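Local coordinates for SIR4-interacting protein SIF2 (Saccharomyces cerevisiae, PDB 1R5M) that antagonizes telomeric silencing in yeast and belongs to the Set3C corepressor complex, here seen as its C-terminal WD40 beta-propeller domain, at residues 63-75 against 87-99. Numbering follows the deposited sequence.
Sequences YGEKNSVARLARI and KLTIIAELRHPFA. With SO4 (sulfate ion), chain B.
Arg-71 and Glu-93 pair across the two outer strands of a WD40 propeller blade, the antiparallel hairpin formed by 69-75 and 87-95. Backbone bonds tie the strands from Ala-70 with Leu-94 to Arg-74 with Thr-89. A classic beta bulge interrupts them where Ile-91 and Ala-92 both face Leu-72: Leu-72 O takes a bond from Ile-91 N at 2.7 Å and a weak one from Ala-92 N.

On the charged face, Arg-71 and Glu-93 run side by side, and NH2 of Arg-71 makes a salt bridge to Glu-93 OE1 at 3.2 Å, the two flat groups turned 57° apart. NH1 of Arg-71 binds Glu-65 OE2, while Arg-95 NH2 meets Glu-93 OE2 from above the carboxylate plane. Both guanidinium groups also grip a sulfate, probably from the crystallisation liquor: Arg-71 NH2 and Arg-95 NH2 share its O4, and Asn-67 ND2 and Arg-95 NH1 share O1. Bent at chi3 (-58°), the Arg-95 chain brings its guanidinium face over Val-69 CG2. A leucine in place of Arg-71 would probably leave Glu-65 without its salt-bridge partner and weaken the hold on the anion.

In the middle of the other face the contact is apolar: Leu-72 CG meets Leu-94 CD1 at 3.8 Å, the side chains crossing at about a right angle, and Trp-116 and Trp-135 of the next blade cover this pair.

At the loop end, His-96 N bonds to Ser-68 O, and the His-96 ring reaches Thr-125 and Glu-131. Ser-68 CB sits over the Phe-98 ring in a CH-pi contact, while Ser-68 OG donates to His-96 O at 2.7 Å from above the carbonyl plane.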
ATOM      1  N   TYR A  63      13.408  -3.595  -0.292  1.00  9.50           N
ATOM      2  CA  TYR A  63      13.144  -2.966   0.991  1.00 10.03           C
ATOM      3  C   TYR A  63      13.919  -1.673   1.171  1.00  9.84           C
ATOM      4  O   TYR A  63      15.044  -1.531   0.695  1.00 10.84           O
ATOM      5  CB  TYR A  63      13.414  -3.945   2.147  1.00 11.46           C
ATOM      6  CG  TYR A  63      14.830  -4.457   2.290  1.00 12.24           C
ATOM      7  CD1 TYR A  63      15.832  -3.648   2.821  1.00 14.79           C
ATOM      8  CD2 TYR A  63      15.153  -5.772   1.955  1.00 13.32           C
ATOM      9  CE1 TYR A  63      17.119  -4.136   3.028  1.00 17.24           C
ATOM     10  CE2 TYR A  63      16.442  -6.271   2.157  1.00 15.92           C
ATOM     11  CZ  TYR A  63      17.416  -5.444   2.698  1.00 16.41           C
ATOM     12  OH  TYR A  63      18.681  -5.933   2.933  1.00 19.52           O
ATOM     13  N   GLY A  64      13.285  -0.716   1.834  1.00  9.60           N
ATOM     14  CA  GLY A  64      13.925   0.565   2.064  1.00 10.26           C
ATOM     15  C   GLY A  64      14.569   0.630   3.430  1.00 11.05           C
ATOM     16  O   GLY A  64      14.060   0.048   4.392  1.00 12.18           O
ATOM     17  N   GLU A  65      15.687   1.340   3.524  1.00 11.71           N
ATOM     18  CA  GLU A  65      16.391   1.469   4.791  1.00 12.19           C
ATOM     19  C   GLU A  65      16.518   2.936   5.164  1.00 13.15           C
ATOM     20  O   GLU A  65      16.202   3.822   4.370  1.00 12.29           O
ATOM     21  CB  GLU A  65      17.765   0.804   4.701  1.00 13.38           C
ATOM     22  CG  GLU A  65      17.680  -0.674   4.338  1.00 14.77           C
ATOM     23  CD  GLU A  65      19.037  -1.301   4.103  1.00 18.36           C
ATOM     24  OE1 GLU A  65      19.802  -1.454   5.075  1.00 20.62           O
ATOM     25  OE2 GLU A  65      19.336  -1.634   2.938  1.00 23.09           O
ATOM     26  N   LYS A  66      16.987   3.196   6.376  1.00 13.21           N
ATOM     27  CA  LYS A  66      17.097   4.565   6.848  1.00 12.40           C
ATOM     28  C   LYS A  66      18.266   5.381   6.309  1.00 12.54           C
ATOM     29  O   LYS A  66      18.166   6.604   6.225  1.00 13.86           O
ATOM     30  CB  LYS A  66      17.112   4.567   8.381  1.00 12.18           C
ATOM     31  CG  LYS A  66      15.832   3.986   8.977  1.00 12.07           C
ATOM     32  CD  LYS A  66      15.838   3.967  10.502  1.00 13.46           C
ATOM     33  CE  LYS A  66      14.521   3.401  11.033  1.00 14.20           C
ATOM     34  NZ  LYS A  66      14.511   3.263  12.520  1.00 15.94           N
ATOM     35  N   ASN A  67      19.354   4.721   5.921  1.00 13.09           N
ATOM     36  CA  ASN A  67      20.521   5.442   5.423  1.00 13.49           C
ATOM     37  C   ASN A  67      20.506   5.794   3.934  1.00 12.64           C
ATOM     38  O   ASN A  67      21.463   5.513   3.212  1.00 13.54           O
ATOM     39  CB  ASN A  67      21.802   4.667   5.753  1.00 14.70           C
ATOM     40  CG  ASN A  67      23.054   5.498   5.531  1.00 17.02           C
ATOM     41  OD1 ASN A  67      23.088   6.682   5.866  1.00 19.72           O
ATOM     42  ND2 ASN A  67      24.090   4.880   4.976  1.00 19.78           N
ATOM     43  N   SER A  68      19.415   6.407   3.484  1.00 12.33           N
ATOM     44  CA  SER A  68      19.290   6.842   2.091  1.00 12.29           C
ATOM     45  C   SER A  68      19.616   5.727   1.101  1.00 12.55           C
ATOM     46  O   SER A  68      20.280   5.949   0.084  1.00 13.34           O
ATOM     47  CB  SER A  68      20.222   8.041   1.859  1.00 12.25           C
ATOM     48  OG  SER A  68      19.824   8.815   0.737  1.00 11.42           O
ATOM     49  N   VAL A  69      19.128   4.526   1.389  1.00 11.40           N
ATOM     50  CA  VAL A  69      19.393   3.384   0.531  1.00 11.23           C
ATOM     51  C   VAL A  69      18.309   2.320   0.655  1.00 11.75           C
ATOM     52  O   VAL A  69      17.705   2.149   1.715  1.00 11.57           O
ATOM     53  CB  VAL A  69      20.770   2.741   0.882  1.00 12.16           C
ATOM     54  CG1 VAL A  69      20.734   2.158   2.297  1.00 12.86           C
ATOM     55  CG2 VAL A  69      21.127   1.661  -0.127  1.00 12.21           C
ATOM     56  N   ALA A  70      18.054   1.631  -0.452  1.00 11.33           N
ATOM     57  CA  ALA A  70      17.091   0.541  -0.493  1.00 12.16           C
ATOM     58  C   ALA A  70      17.878  -0.624  -1.072  1.00 11.62           C
ATOM     59  O   ALA A  70      18.945  -0.431  -1.646  1.00 11.87           O
ATOM     60  CB  ALA A  70      15.911   0.890  -1.401  1.00 10.70           C
ATOM     61  N   ARG A  71      17.368  -1.835  -0.911  1.00 10.59           N
ATOM     62  CA  ARG A  71      18.062  -2.993  -1.444  1.00 10.93           C
ATOM     63  C   ARG A  71      17.101  -3.967  -2.099  1.00 11.77           C
ATOM     64  O   ARG A  71      15.925  -4.044  -1.738  1.00 12.07           O
ATOM     65  CB  ARG A  71      18.841  -3.713  -0.333  1.00 12.12           C
ATOM     66  CG  ARG A  71      20.163  -3.044   0.039  1.00 13.55           C
ATOM     67  CD  ARG A  71      20.922  -3.849   1.089  1.00 15.22           C
ATOM     68  NE  ARG A  71      22.335  -3.474   1.156  1.00 16.73           N
ATOM     69  CZ  ARG A  71      22.805  -2.382   1.754  1.00 17.75           C
ATOM     70  NH1 ARG A  71      21.981  -1.536   2.357  1.00 18.80           N
ATOM     71  NH2 ARG A  71      24.106  -2.126   1.736  1.00 19.03           N
ATOM     72  N   LEU A  72      17.608  -4.684  -3.093  1.00 11.72           N
ATOM     73  CA  LEU A  72      16.833  -5.706  -3.770  1.00 11.34           C
ATOM     74  C   LEU A  72      17.470  -6.993  -3.267  1.00 12.68           C
ATOM     75  O   LEU A  72      18.694  -7.119  -3.254  1.00 12.40           O
ATOM     76  CB  LEU A  72      16.974  -5.589  -5.292  1.00 12.27           C
ATOM     77  CG  LEU A  72      16.416  -4.302  -5.909  1.00 11.56           C
ATOM     78  CD1 LEU A  72      16.547  -4.369  -7.425  1.00 12.13           C
ATOM     79  CD2 LEU A  72      14.951  -4.129  -5.513  1.00 11.31           C
ATOM     80  N   ALA A  73      16.647  -7.934  -2.824  1.00 12.90           N
ATOM     81  CA  ALA A  73      17.167  -9.188  -2.308  1.00 14.82           C
ATOM     82  C   ALA A  73      16.367 -10.374  -2.799  1.00 15.31           C
ATOM     83  O   ALA A  73      15.197 -10.255  -3.164  1.00 14.17           O
ATOM     84  CB  ALA A  73      17.166  -9.164  -0.786  1.00 15.66           C
ATOM     85  N   ARG A  74      17.019 -11.527  -2.809  1.00 16.48           N
ATOM     86  CA  ARG A  74      16.376 -12.751  -3.228  1.00 17.99           C
ATOM     87  C   ARG A  74      16.376 -13.700  -2.040  1.00 17.86           C
ATOM     88  O   ARG A  74      17.370 -13.811  -1.318  1.00 17.13           O
ATOM     89  CB  ARG A  74      17.133 -13.358  -4.408  1.00 20.98           C
ATOM     90  CG  ARG A  74      16.522 -14.621  -4.980  1.00 25.96           C
ATOM     91  CD  ARG A  74      16.911 -14.750  -6.441  1.00 31.28           C
ATOM     92  NE  ARG A  74      18.317 -14.422  -6.645  1.00 34.71           N
ATOM     93  CZ  ARG A  74      18.808 -13.904  -7.766  1.00 36.15           C
ATOM     94  NH1 ARG A  74      18.004 -13.653  -8.790  1.00 37.54           N
ATOM     95  NH2 ARG A  74      20.103 -13.632  -7.861  1.00 37.18           N
ATOM     96  N   ILE A  75      15.244 -14.354  -1.820  1.00 17.43           N
ATOM     97  CA  ILE A  75      15.113 -15.307  -0.729  1.00 20.65           C
ATOM     98  C   ILE A  75      14.727 -16.655  -1.318  1.00 23.69           C
ATOM     99  O   ILE A  75      13.635 -16.813  -1.865  1.00 24.47           O
ATOM    100  CB  ILE A  75      14.032 -14.865   0.278  1.00 20.73           C
ATOM    101  CG1 ILE A  75      14.483 -13.584   0.986  1.00 21.53           C
ATOM    102  CG2 ILE A  75      13.768 -15.980   1.286  1.00 20.17           C
ATOM    103  CD1 ILE A  75      13.459 -13.014   1.940  1.00 25.03           C
ATOM    104  N   LYS A  87      17.968 -18.915   2.329  1.00 28.79           N
ATOM    105  CA  LYS A  87      19.128 -18.102   1.999  1.00 26.91           C
ATOM    106  C   LYS A  87      18.747 -16.715   1.491  1.00 24.74           C
ATOM    107  O   LYS A  87      17.927 -16.576   0.586  1.00 23.74           O
ATOM    108  CB  LYS A  87      19.969 -18.825   0.942  1.00 28.60           C
ATOM    109  CG  LYS A  87      21.229 -18.094   0.513  1.00 30.98           C
ATOM    110  CD  LYS A  87      21.921 -18.847  -0.615  1.00 33.44           C
ATOM    111  CE  LYS A  87      23.152 -18.108  -1.109  1.00 35.08           C
ATOM    112  NZ  LYS A  87      23.761 -18.788  -2.287  1.00 36.96           N
ATOM    113  N   LEU A  88      19.352 -15.696   2.093  1.00 22.37           N
ATOM    114  CA  LEU A  88      19.118 -14.307   1.716  1.00 21.27           C
ATOM    115  C   LEU A  88      20.328 -13.801   0.937  1.00 20.07           C
ATOM    116  O   LEU A  88      21.452 -13.823   1.443  1.00 20.63           O
ATOM    117  CB  LEU A  88      18.930 -13.446   2.966  1.00 21.96           C
ATOM    118  CG  LEU A  88      18.892 -11.929   2.757  1.00 22.31           C
ATOM    119  CD1 LEU A  88      17.623 -11.541   2.020  1.00 20.32           C
ATOM    120  CD2 LEU A  88      18.958 -11.229   4.107  1.00 22.58           C
ATOM    121  N   THR A  89      20.098 -13.356  -0.293  1.00 18.48           N
ATOM    122  CA  THR A  89      21.174 -12.838  -1.128  1.00 19.27           C
ATOM    123  C   THR A  89      20.805 -11.453  -1.643  1.00 17.96           C
ATOM    124  O   THR A  89      19.722 -11.260  -2.193  1.00 19.45           O
ATOM    125  CB  THR A  89      21.438 -13.760  -2.337  1.00 20.35           C
ATOM    126  OG1 THR A  89      21.814 -15.062  -1.871  1.00 24.40           O
ATOM    127  CG2 THR A  89      22.557 -13.195  -3.202  1.00 22.92           C
ATOM    128  N   ILE A  90      21.701 -10.488  -1.458  1.00 17.35           N
ATOM    129  CA  ILE A  90      21.450  -9.127  -1.921  1.00 18.08           C
ATOM    130  C   ILE A  90      21.743  -9.025  -3.414  1.00 18.60           C
ATOM    131  O   ILE A  90      22.852  -9.321  -3.864  1.00 20.30           O
ATOM    132  CB  ILE A  90      22.325  -8.101  -1.165  1.00 18.60           C
ATOM    133  CG1 ILE A  90      22.084  -8.219   0.341  1.00 20.00           C
ATOM    134  CG2 ILE A  90      22.002  -6.689  -1.642  1.00 18.84           C
ATOM    135  CD1 ILE A  90      20.643  -7.993   0.763  1.00 21.49           C
ATOM    136  N   ILE A  91      20.735  -8.610  -4.173  1.00 16.83           N
ATOM    137  CA  ILE A  91      20.846  -8.466  -5.620  1.00 16.91           C
ATOM    138  C   ILE A  91      21.488  -7.139  -6.001  1.00 16.40           C
ATOM    139  O   ILE A  91      22.296  -7.072  -6.933  1.00 16.65           O
ATOM    140  CB  ILE A  91      19.452  -8.554  -6.288  1.00 18.19           C
ATOM    141  CG1 ILE A  91      18.866  -9.954  -6.082  1.00 19.85           C
ATOM    142  CG2 ILE A  91      19.555  -8.228  -7.772  1.00 19.87           C
ATOM    143  CD1 ILE A  91      17.431 -10.100  -6.549  1.00 21.23           C
ATOM    144  N   ALA A  92      21.132  -6.081  -5.281  1.00 14.90           N
ATOM    145  CA  ALA A  92      21.676  -4.764  -5.572  1.00 14.77           C
ATOM    146  C   ALA A  92      21.336  -3.727  -4.517  1.00 14.99           C
ATOM    147  O   ALA A  92      20.382  -3.881  -3.751  1.00 15.28           O
ATOM    148  CB  ALA A  92      21.165  -4.290  -6.931  1.00 16.84           C
ATOM    149  N   GLU A  93      22.139  -2.670  -4.487  1.00 14.03           N
ATOM    150  CA  GLU A  93      21.933  -1.558  -3.577  1.00 14.16           C
ATOM    151  C   GLU A  93      21.381  -0.419  -4.433  1.00 13.74           C
ATOM    152  O   GLU A  93      21.924  -0.117  -5.500  1.00 15.24           O
ATOM    153  CB  GLU A  93      23.256  -1.134  -2.931  1.00 15.69           C
ATOM    154  CG  GLU A  93      23.928  -2.233  -2.122  1.00 20.30           C
ATOM    155  CD  GLU A  93      25.242  -1.791  -1.497  1.00 22.63           C
ATOM    156  OE1 GLU A  93      25.917  -2.639  -0.875  1.00 25.99           O
ATOM    157  OE2 GLU A  93      25.601  -0.602  -1.622  1.00 23.42           O
ATOM    158  N   LEU A  94      20.293   0.189  -3.974  1.00 12.01           N
ATOM    159  CA  LEU A  94      19.658   1.296  -4.682  1.00 11.23           C
ATOM    160  C   LEU A  94      19.864   2.515  -3.789  1.00 12.13           C
ATOM    161  O   LEU A  94      19.012   2.854  -2.966  1.00 13.01           O
ATOM    162  CB  LEU A  94      18.166   1.007  -4.866  1.00 10.43           C
ATOM    163  CG  LEU A  94      17.798  -0.405  -5.346  1.00 10.77           C
ATOM    164  CD1 LEU A  94      16.289  -0.489  -5.506  1.00 10.95           C
ATOM    165  CD2 LEU A  94      18.497  -0.733  -6.668  1.00 10.23           C
ATOM    166  N   ARG A  95      21.003   3.174  -3.961  1.00 12.94           N
ATOM    167  CA  ARG A  95      21.349   4.314  -3.126  1.00 12.24           C
ATOM    168  C   ARG A  95      20.994   5.686  -3.687  1.00 12.31           C
ATOM    169  O   ARG A  95      21.073   5.920  -4.894  1.00 14.59           O
ATOM    170  CB  ARG A  95      22.849   4.253  -2.809  1.00 14.79           C
ATOM    171  CG  ARG A  95      23.281   5.050  -1.588  1.00 15.83           C
ATOM    172  CD  ARG A  95      24.750   4.777  -1.262  1.00 17.94           C
ATOM    173  NE  ARG A  95      25.017   3.359  -1.011  1.00 19.17           N
ATOM    174  CZ  ARG A  95      24.838   2.749   0.158  1.00 19.27           C
ATOM    175  NH1 ARG A  95      24.389   3.425   1.206  1.00 19.03           N
ATOM    176  NH2 ARG A  95      25.115   1.458   0.282  1.00 19.23           N
ATOM    177  N   HIS A  96      20.581   6.581  -2.792  1.00 11.44           N
ATOM    178  CA  HIS A  96      20.248   7.958  -3.147  1.00 10.60           C
ATOM    179  C   HIS A  96      21.306   8.840  -2.490  1.00 11.70           C
ATOM    180  O   HIS A  96      21.626   8.663  -1.318  1.00 12.77           O
ATOM    181  CB  HIS A  96      18.881   8.365  -2.585  1.00 10.10           C
ATOM    182  CG  HIS A  96      17.713   7.750  -3.290  1.00 10.61           C
ATOM    183  ND1 HIS A  96      16.823   8.491  -4.036  1.00 10.04           N
ATOM    184  CD2 HIS A  96      17.257   6.475  -3.317  1.00 10.92           C
ATOM    185  CE1 HIS A  96      15.864   7.702  -4.486  1.00 10.56           C
ATOM    186  NE2 HIS A  96      16.103   6.474  -4.063  1.00 11.14           N
ATOM    187  N   PRO A  97      21.877   9.790  -3.235  1.00 12.55           N
ATOM    188  CA  PRO A  97      22.887  10.650  -2.615  1.00 13.12           C
ATOM    189  C   PRO A  97      22.202  11.608  -1.642  1.00 13.90           C
ATOM    190  O   PRO A  97      21.001  11.847  -1.749  1.00 16.33           O
ATOM    191  CB  PRO A  97      23.491  11.380  -3.811  1.00 14.72           C
ATOM    192  CG  PRO A  97      22.315  11.508  -4.738  1.00 16.92           C
ATOM    193  CD  PRO A  97      21.681  10.133  -4.654  1.00 13.02           C
ATOM    194  N   PHE A  98      22.944  12.132  -0.673  1.00 12.88           N
ATOM    195  CA  PHE A  98      22.351  13.093   0.239  1.00 14.06           C
ATOM    196  C   PHE A  98      22.364  14.414  -0.517  1.00 14.09           C
ATOM    197  O   PHE A  98      23.268  14.657  -1.318  1.00 14.09           O
ATOM    198  CB  PHE A  98      23.156  13.202   1.534  1.00 16.34           C
ATOM    199  CG  PHE A  98      22.972  12.027   2.453  1.00 18.63           C
ATOM    200  CD1 PHE A  98      23.726  10.872   2.288  1.00 21.22           C
ATOM    201  CD2 PHE A  98      22.024  12.069   3.468  1.00 21.07           C
ATOM    202  CE1 PHE A  98      23.538   9.771   3.123  1.00 21.34           C
ATOM    203  CE2 PHE A  98      21.829  10.974   4.307  1.00 22.45           C
ATOM    204  CZ  PHE A  98      22.588   9.824   4.132  1.00 20.47           C
ATOM    205  N   ALA A  99      21.363  15.250  -0.275  1.00 14.33           N
ATOM    206  CA  ALA A  99      21.253  16.530  -0.964  1.00 16.31           C
ATOM    207  C   ALA A  99      22.436  17.446  -0.709  1.00 17.88           C
ATOM    208  O   ALA A  99      23.061  17.403   0.353  1.00 16.99           O
ATOM    209  CB  ALA A  99      19.964  17.228  -0.556  1.00 16.46           C
TER
HETATM  210  S   SO4 B1001      24.648   0.913   4.073  0.98 25.04           S
HETATM  211  O1  SO4 B1001      24.325   2.344   3.917  0.93 27.25           O
HETATM  212  O2  SO4 B1001      25.572   0.742   5.211  0.73 27.55           O
HETATM  213  O3  SO4 B1001      23.410   0.152   4.319  0.70 27.66           O
HETATM  214  O4  SO4 B1001      25.290   0.407   2.845  0.75 27.30           O
HETATM  215  O   HOH W   1      23.796   6.261   1.796  1.00 19.48           O
HETATM  216  O   HOH W   2      24.625  -4.786   0.084  1.00 23.04           O